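Local atomic coordinates of CurB (Lyngbya majuscula, PDB entry 5KP7), a protein that probably acts as an acyl carrier protein in a curacin-type biosynthetic pathway, holding its substrate on a covalently attached 4'-phosphopantetheine arm. Residues K32-Y37 with E94-F99; R39-E44 with L59-V64; M72-E75 with N80-R83. All coordinates share one frame; numbering follows the deposited sequence.

Interaction 1: K32-Y37 with E94-F99; sequences KIIKKY and ELADLF
Ile34 and Ala96 mark the nearest backbone approach of two helices in the carrier-protein helical bundle, their CA atoms 7.4 Å apart. The segments belong to helix 27-41 and helix 92-102, the first and last long helices of the fold; their axes come within 10.2 Å and the N-to-C directions differ by 121°, so the helices run steeply across each other and only partly antiparallel. At that spacing a single side chain can span the gap. Ile34 does so: CG1 stands anti to the carbonyl carbon (chi1 -68°) and the chain continues extended, which carries CD1 onto the surface of the opposite helix, while CG2 is turned beside the carbonyl carbon of its own residue.

The meeting is therefore between one methyl group and a patch of three residues. CD1 of Ile34 lies 3.8 Å from CG of Leu95, and the two side chains cross obliquely. Leu95 reaches the methyl from its base as well as its branch, since CB, CG and CD2 are all near it. Ala96 presents only a methyl group, its CB 4.1 Å from CD1 of Ile34, and this short side chain lets Ile34 approach the main chain closely. No hydrogen bond spans the segments; side chain to side chain the contact is apolar, although CD1 of Ile34 also rests against the backbone N of Ala96, at 3.6 Å.

Around it, the Phe99 side chain also touches Val30 on helix 27-41 and Val73 and Met74 on helix 63-76, while Ala96 touches Leu31; helix 63-76 thus covers the Phe99 side of the contact. There the approach of Ile34 is oblique to the ring, with CD1 of Ile34 4.3 Å from CD2 of Phe99.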
loop_
_atom_site.group_PDB
_atom_site.type_symbol
_atom_site.label_atom_id
_atom_site.label_comp_id
_atom_site.label_asym_id
_atom_site.label_seq_id
_atom_site.Cartn_x
_atom_site.Cartn_y
_atom_site.Cartn_z
ATOM N N LYS B 32 35.558 -6.689 -4.182
ATOM C CA LYS B 32 36.105 -5.359 -3.915
ATOM C C LYS B 32 35.117 -4.229 -4.216
ATOM O O LYS B 32 35.009 -3.285 -3.426
ATOM C CB LYS B 32 37.419 -5.136 -4.662
ATOM C CG LYS B 32 38.581 -5.905 -4.062
ATOM C CD LYS B 32 39.875 -5.108 -4.161
ATOM C CE LYS B 32 41.002 -5.761 -3.381
ATOM N NZ LYS B 32 41.583 -6.901 -4.140
ATOM N N ILE B 33 34.391 -4.342 -5.330
ATOM C CA ILE B 33 33.402 -3.328 -5.728
ATOM C C ILE B 33 32.210 -3.298 -4.769
ATOM O O ILE B 33 31.670 -2.226 -4.492
ATOM C CB ILE B 33 32.910 -3.540 -7.178
ATOM C CG1 ILE B 33 34.070 -3.340 -8.163
ATOM C CG2 ILE B 33 31.790 -2.565 -7.527
ATOM C CD1 ILE B 33 33.754 -3.778 -9.579
ATOM N N ILE B 34 31.812 -4.473 -4.275
ATOM C CA ILE B 34 30.751 -4.576 -3.252
ATOM C C ILE B 34 31.217 -3.911 -1.957
ATOM O O ILE B 34 30.450 -3.203 -1.318
ATOM C CB ILE B 34 30.327 -6.047 -2.999
ATOM C CG1 ILE B 34 29.606 -6.598 -4.227
ATOM C CG2 ILE B 34 29.470 -6.184 -1.738
ATOM C CD1 ILE B 34 29.438 -8.102 -4.209
ATOM N N LYS B 35 32.478 -4.116 -1.581
ATOM C CA LYS B 35 33.024 -3.467 -0.373
ATOM C C LYS B 35 33.053 -1.946 -0.487
ATOM O O LYS B 35 32.782 -1.248 0.491
ATOM C CB LYS B 35 34.414 -3.994 -0.047
ATOM C CG LYS B 35 34.416 -5.410 0.507
ATOM C CD LYS B 35 35.836 -5.954 0.546
ATOM C CE LYS B 35 35.906 -7.287 1.256
ATOM N NZ LYS B 35 37.331 -7.659 1.498
ATOM N N LYS B 36 33.348 -1.441 -1.681
ATOM C CA LYS B 36 33.425 -0.001 -1.910
ATOM C C LYS B 36 32.093 0.701 -1.680
ATOM O O LYS B 36 32.030 1.683 -0.934
ATOM C CB LYS B 36 33.917 0.300 -3.329
ATOM C CG LYS B 36 34.210 1.778 -3.570
ATOM C CD LYS B 36 33.690 2.267 -4.909
ATOM C CE LYS B 36 34.507 1.719 -6.064
ATOM N NZ LYS B 36 33.786 1.896 -7.355
ATOM N N TYR B 37 31.032 0.202 -2.323
ATOM C CA TYR B 37 29.714 0.839 -2.188
ATOM C C TYR B 37 29.101 0.599 -0.811
ATOM O O TYR B 37 28.401 1.472 -0.296
ATOM C CB TYR B 37 28.784 0.427 -3.319
ATOM C CG TYR B 37 29.228 0.919 -4.677
ATOM C CD1 TYR B 37 29.298 2.282 -4.963
ATOM C CD2 TYR B 37 29.584 0.021 -5.683
ATOM C CE1 TYR B 37 29.714 2.738 -6.208
ATOM C CE2 TYR B 37 30.001 0.466 -6.928
ATOM C CZ TYR B 37 30.065 1.820 -7.186
ATOM O OH TYR B 37 30.472 2.239 -8.430
ATOM N N GLU B 94 28.762 -14.563 -1.315
ATOM C CA GLU B 94 27.736 -15.133 -2.187
ATOM C C GLU B 94 27.206 -14.108 -3.191
ATOM O O GLU B 94 26.922 -14.472 -4.330
ATOM C CB GLU B 94 26.576 -15.727 -1.376
ATOM C CG GLU B 94 26.960 -16.964 -0.572
ATOM C CD GLU B 94 25.776 -17.626 0.122
ATOM O OE1 GLU B 94 24.676 -17.013 0.173
ATOM O OE2 GLU B 94 25.939 -18.775 0.609
ATOM N N LEU B 95 27.065 -12.840 -2.782
ATOM C CA LEU B 95 26.636 -11.785 -3.723
ATOM C C LEU B 95 27.649 -11.642 -4.844
ATOM O O LEU B 95 27.280 -11.539 -6.012
ATOM C CB LEU B 95 26.455 -10.432 -3.027
ATOM C CG LEU B 95 25.890 -9.292 -3.875
ATOM C CD1 LEU B 95 24.564 -9.697 -4.530
ATOM C CD2 LEU B 95 25.703 -8.059 -3.006
ATOM N N ALA B 96 28.920 -11.629 -4.471
ATOM C CA ALA B 96 30.022 -11.615 -5.444
ATOM C C ALA B 96 29.911 -12.752 -6.457
ATOM O O ALA B 96 30.117 -12.529 -7.651
ATOM C CB ALA B 96 31.368 -11.675 -4.733
ATOM N N ASP B 97 29.583 -13.957 -5.973
ATOM C CA ASP B 97 29.407 -15.154 -6.836
ATOM C C ASP B 97 28.276 -14.969 -7.832
ATOM O O ASP B 97 28.392 -15.378 -8.985
ATOM C CB ASP B 97 29.063 -16.417 -6.033
ATOM C CG ASP B 97 30.148 -16.836 -5.076
ATOM O OD1 ASP B 97 31.343 -16.648 -5.372
ATOM O OD2 ASP B 97 29.786 -17.398 -4.025
ATOM N N LEU B 98 27.170 -14.390 -7.360
ATOM C CA LEU B 98 26.011 -14.124 -8.221
ATOM C C LEU B 98 26.382 -13.200 -9.357
ATOM O O LEU B 98 26.090 -13.495 -10.505
ATOM C CB LEU B 98 24.832 -13.527 -7.436
ATOM C CG LEU B 98 23.877 -14.554 -6.846
ATOM C CD1 LEU B 98 22.866 -13.836 -5.954
ATOM C CD2 LEU B 98 23.180 -15.353 -7.949
ATOM N N PHE B 99 27.029 -12.083 -9.030
ATOM C CA PHE B 99 27.470 -11.127 -10.057
ATOM C C PHE B 99 28.442 -11.759 -11.054
ATOM O O PHE B 99 28.276 -11.600 -12.263
ATOM C CB PHE B 99 28.107 -9.901 -9.419
ATOM C CG PHE B 99 27.116 -8.846 -8.986
ATOM C CD1 PHE B 99 26.502 -8.037 -9.927
ATOM C CD2 PHE B 99 26.837 -8.632 -7.639
ATOM C CE1 PHE B 99 25.593 -7.054 -9.538
ATOM C CE2 PHE B 99 25.940 -7.645 -7.241
ATOM C CZ PHE B 99 25.321 -6.845 -8.196
#

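Interaction 2: R39-E44 with L59-V64; sequences REIAPE and LGIDSV. With PNS (4'-phosphopantetheine), chain E.
Ala42 and Ile61 join the end of helix 27-41 to the loop that leads into helix 63-76, in the helical bundle of the carrier-protein fold; Ile61 comes two residues before the serine that bears the prosthetic group. The apolar part is small. CB of Ala42, the first residue to leave helical geometry, meets CD1 of Ile61 at 4.1 Å, and CG2 of Ile41 lies 4.4 Å from CG2 of Ile61. Ile61 has CG1 anti to its carbonyl carbon (chi1 -58°), which sends the CD1 arm to Ala42 and leaves CG2 to face Ile41. Both isoleucines also touch Ile69, so the loop is seated on helix 63-76 as well.

The polar bonds begin at Ile61, whose carbonyl O accepts a hydrogen bond from NH1 of Arg66, a residue of the 4'-phosphopantetheine site; this ties the packed loop to the ligand pocket. Asp62 is the N-cap of helix 63-76: its OD1 accepts a hydrogen bond from the backbone N of Asn65.

The covalent link is made by Ser63, whose OG is bonded to P24 of the 4'-phosphopantetheine at 1.5 Å. The phosphate sits at the start of the helix, where the dipole would probably favour its negative charge. Ser63 N donates to O23 of the prosthetic group at 2.9 Å, with an N-H...O angle of 151°.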
loop_
_atom_site.group_PDB
_atom_site.type_symbol
_atom_site.label_atom_id
_atom_site.label_comp_id
_atom_site.label_asym_id
_atom_site.label_seq_id
_atom_site.Cartn_x
_atom_site.Cartn_y
_atom_site.Cartn_z
ATOM N N ARG B 39 30.917 0.554 2.020
ATOM C CA ARG B 39 31.542 1.646 2.780
ATOM C C ARG B 39 31.004 3.028 2.400
ATOM O O ARG B 39 30.899 3.901 3.251
ATOM C CB ARG B 39 33.073 1.609 2.627
ATOM C CG ARG B 39 33.683 0.408 3.312
ATOM C CD ARG B 39 35.198 0.361 3.168
ATOM N NE ARG B 39 35.749 -0.781 3.914
ATOM C CZ ARG B 39 36.416 -1.819 3.399
ATOM N NH1 ARG B 39 36.678 -1.911 2.094
ATOM N NH2 ARG B 39 36.844 -2.786 4.213
ATOM N N GLU B 40 30.678 3.227 1.132
ATOM C CA GLU B 40 30.073 4.482 0.665
ATOM C C GLU B 40 28.668 4.707 1.260
ATOM O O GLU B 40 28.266 5.833 1.536
ATOM C CB GLU B 40 30.018 4.461 -0.860
ATOM C CG GLU B 40 29.861 5.803 -1.535
ATOM C CD GLU B 40 30.075 5.708 -3.039
ATOM O OE1 GLU B 40 31.140 5.213 -3.480
ATOM O OE2 GLU B 40 29.174 6.133 -3.788
ATOM N N ILE B 41 27.929 3.615 1.441
ATOM C CA ILE B 41 26.592 3.643 2.043
ATOM C C ILE B 41 26.643 3.696 3.573
ATOM O O ILE B 41 25.823 4.372 4.190
ATOM C CB ILE B 41 25.768 2.423 1.547
ATOM C CG1 ILE B 41 25.283 2.673 0.110
ATOM C CG2 ILE B 41 24.603 2.079 2.463
ATOM C CD1 ILE B 41 24.247 3.768 -0.061
ATOM N N ALA B 42 27.583 2.975 4.178
ATOM C CA ALA B 42 27.777 2.991 5.627
ATOM C C ALA B 42 29.187 3.494 5.929
ATOM O O ALA B 42 30.090 2.676 6.116
ATOM C CB ALA B 42 27.574 1.595 6.193
ATOM N N PRO B 43 29.389 4.839 5.959
ATOM C CA PRO B 43 30.689 5.461 6.277
ATOM C C PRO B 43 31.375 4.972 7.557
ATOM O O PRO B 43 32.599 5.016 7.637
ATOM C CB PRO B 43 30.346 6.948 6.433
ATOM C CG PRO B 43 29.133 7.156 5.615
ATOM C CD PRO B 43 28.399 5.851 5.534
ATOM N N GLU B 44 30.596 4.534 8.547
ATOM C CA GLU B 44 31.146 3.962 9.782
ATOM C C GLU B 44 31.939 2.665 9.572
ATOM O O GLU B 44 32.689 2.269 10.461
ATOM C CB GLU B 44 30.046 3.766 10.854
ATOM C CG GLU B 44 29.069 2.597 10.661
ATOM C CD GLU B 44 27.905 2.874 9.713
ATOM O OE1 GLU B 44 27.035 1.985 9.591
ATOM O OE2 GLU B 44 27.851 3.956 9.084
ATOM N N LEU B 59 25.843 -6.430 9.376
ATOM C CA LEU B 59 26.581 -5.145 9.377
ATOM C C LEU B 59 25.730 -3.886 9.685
ATOM O O LEU B 59 26.283 -2.786 9.804
ATOM C CB LEU B 59 27.293 -4.951 8.026
ATOM C CG LEU B 59 28.739 -5.438 7.806
ATOM C CD1 LEU B 59 29.309 -6.332 8.911
ATOM C CD2 LEU B 59 28.856 -6.103 6.440
ATOM N N GLY B 60 24.407 -4.032 9.793
ATOM C CA GLY B 60 23.511 -2.916 10.106
ATOM C C GLY B 60 23.016 -2.139 8.897
ATOM O O GLY B 60 22.547 -1.011 9.038
ATOM N N ILE B 61 23.093 -2.719 7.707
ATOM C CA ILE B 61 22.646 -2.020 6.505
ATOM C C ILE B 61 21.169 -2.323 6.298
ATOM O O ILE B 61 20.785 -3.487 6.239
ATOM C CB ILE B 61 23.495 -2.406 5.293
ATOM C CG1 ILE B 61 24.959 -2.046 5.662
ATOM C CG2 ILE B 61 22.983 -1.717 4.020
ATOM C CD1 ILE B 61 25.888 -1.801 4.515
ATOM N N ASP B 62 20.367 -1.266 6.199
ATOM C CA ASP B 62 18.917 -1.404 6.200
ATOM C C ASP B 62 18.374 -1.871 4.854
ATOM O O ASP B 62 19.109 -2.006 3.871
ATOM C CB ASP B 62 18.235 -0.135 6.729
ATOM C CG ASP B 62 18.180 1.008 5.729
ATOM O OD1 ASP B 62 18.246 0.832 4.487
ATOM O OD2 ASP B 62 18.014 2.144 6.216
ATOM N N SER B 63 17.061 -2.092 4.810
ATOM C CA SER B 63 16.456 -2.755 3.665
ATOM C C SER B 63 16.646 -1.974 2.358
ATOM O O SER B 63 17.007 -2.542 1.324
ATOM C CB SER B 63 14.955 -2.993 3.931
ATOM O OG SER B 63 14.763 -3.701 5.167
ATOM N N VAL B 64 16.476 -0.659 2.432
ATOM C CA VAL B 64 16.587 0.178 1.259
ATOM C C VAL B 64 18.048 0.187 0.764
ATOM O O VAL B 64 18.313 0.069 -0.424
ATOM C CB VAL B 64 16.116 1.613 1.566
ATOM C CG1 VAL B 64 16.388 2.524 0.384
ATOM C CG2 VAL B 64 14.617 1.606 1.900
HETATM O O23 PNS E . 15.106 -2.160 6.979
HETATM P P24 PNS E . 14.749 -3.593 6.661
HETATM O O26 PNS E . 15.491 -4.715 7.355
HETATM O O27 PNS E . 13.186 -3.867 7.018
HETATM C C28 PNS E . 12.154 -2.981 6.607
HETATM C C29 PNS E . 11.069 -2.853 7.678
HETATM C C30 PNS E . 9.822 -2.113 7.218
HETATM C C31 PNS E . 11.463 -3.191 9.137
HETATM C C32 PNS E . 10.418 -4.328 7.576
HETATM O O33 PNS E . 9.314 -4.518 8.505
HETATM C C34 PNS E . 9.874 -4.843 6.258
HETATM O O35 PNS E . 10.627 -5.336 5.424
HETATM N N36 PNS E . 8.575 -4.642 6.037
HETATM C C37 PNS E . 8.024 -4.597 4.700
HETATM C C38 PNS E . 7.691 -5.939 4.099
HETATM C C39 PNS E . 7.137 -5.590 2.738
HETATM O O40 PNS E . 5.932 -5.417 2.601
HETATM N N41 PNS E . 8.029 -5.450 1.752
HETATM C C42 PNS E . 7.588 -5.104 0.419
HETATM C C43 PNS E . 8.732 -4.701 -0.488
HETATM S S44 PNS E . 7.973 -4.418 -2.098
#

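Interaction 3: M72-E75 with N80-R83; sequences MVME and NIPR
Met74 reaches across to the loop because CG stands anti to its carbonyl carbon, beside the backbone N (chi1 -74°), the chain then runs straight, and the last torsion bends it (chi3 79°) to turn CE toward Ile81. In the loop, CG of Arg83 also lies anti to its carbonyl carbon, and the chain is extended from CG to NE.

The methyl CE of Met74 comes 3.2 Å from the carbonyl O of Ile81, a close approach, and 4.2 Å from CG1 of the same residue. Met74 meets Arg83 with both its sulfur and its methyl: SD of Met74 lies 4.0 Å from CG of Arg83, and the two side chains cross at about a right angle. The thioether thus packs against the aliphatic base of Arg83, whose guanidinium group is employed in another way: NH1 and NH2 each form a salt bridge to acidic side-chain atoms on the chain of another protein.

Met74 and Ile81 each touch Leu86, and they reach Phe99 and Lys102 of helix 92-102, respectively. Met74 of helix 63-76 thus packs against the loop that leads to helix 92-102, in the helical bundle of the acyl carrier protein fold.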
loop_
_atom_site.group_PDB
_atom_site.type_symbol
_atom_site.label_atom_id
_atom_site.label_comp_id
_atom_site.label_asym_id
_atom_site.label_seq_id
_atom_site.Cartn_x
_atom_site.Cartn_y
_atom_site.Cartn_z
ATOM N N MET B 72 23.994 -0.133 -7.323
ATOM C CA MET B 72 25.288 0.548 -7.591
ATOM C C MET B 72 26.299 -0.395 -8.241
ATOM O O MET B 72 26.983 -0.017 -9.211
ATOM C CB MET B 72 25.854 1.123 -6.300
ATOM C CG MET B 72 25.045 2.288 -5.748
ATOM S SD MET B 72 25.408 2.573 -3.999
ATOM C CE MET B 72 26.520 3.966 -4.103
ATOM N N VAL B 73 26.391 -1.623 -7.733
ATOM C CA VAL B 73 27.299 -2.618 -8.312
ATOM C C VAL B 73 26.865 -2.974 -9.741
ATOM O O VAL B 73 27.712 -3.082 -10.642
ATOM C CB VAL B 73 27.406 -3.905 -7.465
ATOM C CG1 VAL B 73 28.293 -4.941 -8.155
ATOM C CG2 VAL B 73 27.940 -3.610 -6.073
ATOM N N MET B 74 25.557 -3.161 -9.956
ATOM C CA MET B 74 25.011 -3.443 -11.296
ATOM C C MET B 74 25.407 -2.358 -12.292
ATOM O O MET B 74 25.908 -2.670 -13.394
ATOM C CB MET B 74 23.474 -3.554 -11.268
ATOM C CG MET B 74 22.963 -4.828 -10.638
ATOM S SD MET B 74 21.154 -4.808 -10.496
ATOM C CE MET B 74 20.692 -5.227 -12.174
ATOM N N GLU B 75 25.238 -1.098 -11.877
ATOM C CA GLU B 75 25.569 0.063 -12.709
ATOM C C GLU B 75 27.082 0.189 -12.984
ATOM O O GLU B 75 27.484 0.472 -14.113
ATOM C CB GLU B 75 25.047 1.344 -12.056
ATOM C CG GLU B 75 25.146 2.570 -12.958
ATOM C CD GLU B 75 24.813 3.865 -12.243
ATOM O OE1 GLU B 75 23.976 3.848 -11.319
ATOM O OE2 GLU B 75 25.388 4.906 -12.624
ATOM N N ASN B 80 22.878 -4.928 -17.157
ATOM C CA ASN B 80 21.499 -4.494 -17.356
ATOM C C ASN B 80 20.529 -5.688 -17.455
ATOM O O ASN B 80 19.991 -5.989 -18.517
ATOM C CB ASN B 80 21.400 -3.574 -18.586
ATOM C CG ASN B 80 20.172 -2.666 -18.547
ATOM O OD1 ASN B 80 19.378 -2.695 -17.599
ATOM N ND2 ASN B 80 20.015 -1.850 -19.580
ATOM N N ILE B 81 20.319 -6.337 -16.312
ATOM C CA ILE B 81 19.474 -7.519 -16.190
ATOM C C ILE B 81 18.478 -7.228 -15.075
ATOM O O ILE B 81 18.628 -6.237 -14.363
ATOM C CB ILE B 81 20.302 -8.795 -15.862
ATOM C CG1 ILE B 81 20.974 -8.707 -14.476
ATOM C CG2 ILE B 81 21.337 -9.041 -16.958
ATOM C CD1 ILE B 81 21.715 -9.957 -14.057
ATOM N N PRO B 82 17.456 -8.092 -14.903
ATOM C CA PRO B 82 16.519 -7.824 -13.806
ATOM C C PRO B 82 17.216 -7.851 -12.451
ATOM O O PRO B 82 18.046 -8.739 -12.207
ATOM C CB PRO B 82 15.524 -8.990 -13.915
ATOM C CG PRO B 82 15.544 -9.350 -15.352
ATOM C CD PRO B 82 16.974 -9.176 -15.781
ATOM N N ARG B 83 16.888 -6.880 -11.592
ATOM C CA ARG B 83 17.455 -6.789 -10.245
ATOM C C ARG B 83 17.227 -8.025 -9.397
ATOM O O ARG B 83 18.069 -8.389 -8.564
ATOM C CB ARG B 83 16.899 -5.557 -9.514
ATOM C CG ARG B 83 17.162 -4.236 -10.190
ATOM C CD ARG B 83 16.215 -3.145 -9.701
ATOM N NE ARG B 83 16.403 -1.912 -10.452
ATOM C CZ ARG B 83 15.892 -1.637 -11.654
ATOM N NH1 ARG B 83 16.153 -0.471 -12.212
ATOM N NH2 ARG B 83 15.158 -2.506 -12.340
#

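Along the chain, interaction 2 closes before interaction 3 opens, and both are nested within the stretch of chain enclosed by interaction 1. Interactions 1 and 2 share helix 27-41, with centres about 14 Å apart. Interactions 2 and 3 share helix 63-76 and have centres about 18 Å apart, yet Glu40 and Ile41 touch Met72. Interactions 1 and 3, with centres about 12 Å apart, also meet directly: Tyr37 packs on Met72, and Ile34 on Val73, through which helix 63-76 lies against interaction 1. The start of this helix carries the prosthetic group, and both it and the loop after the helix face another protein chain, consistent with a carrier that docks on a partner.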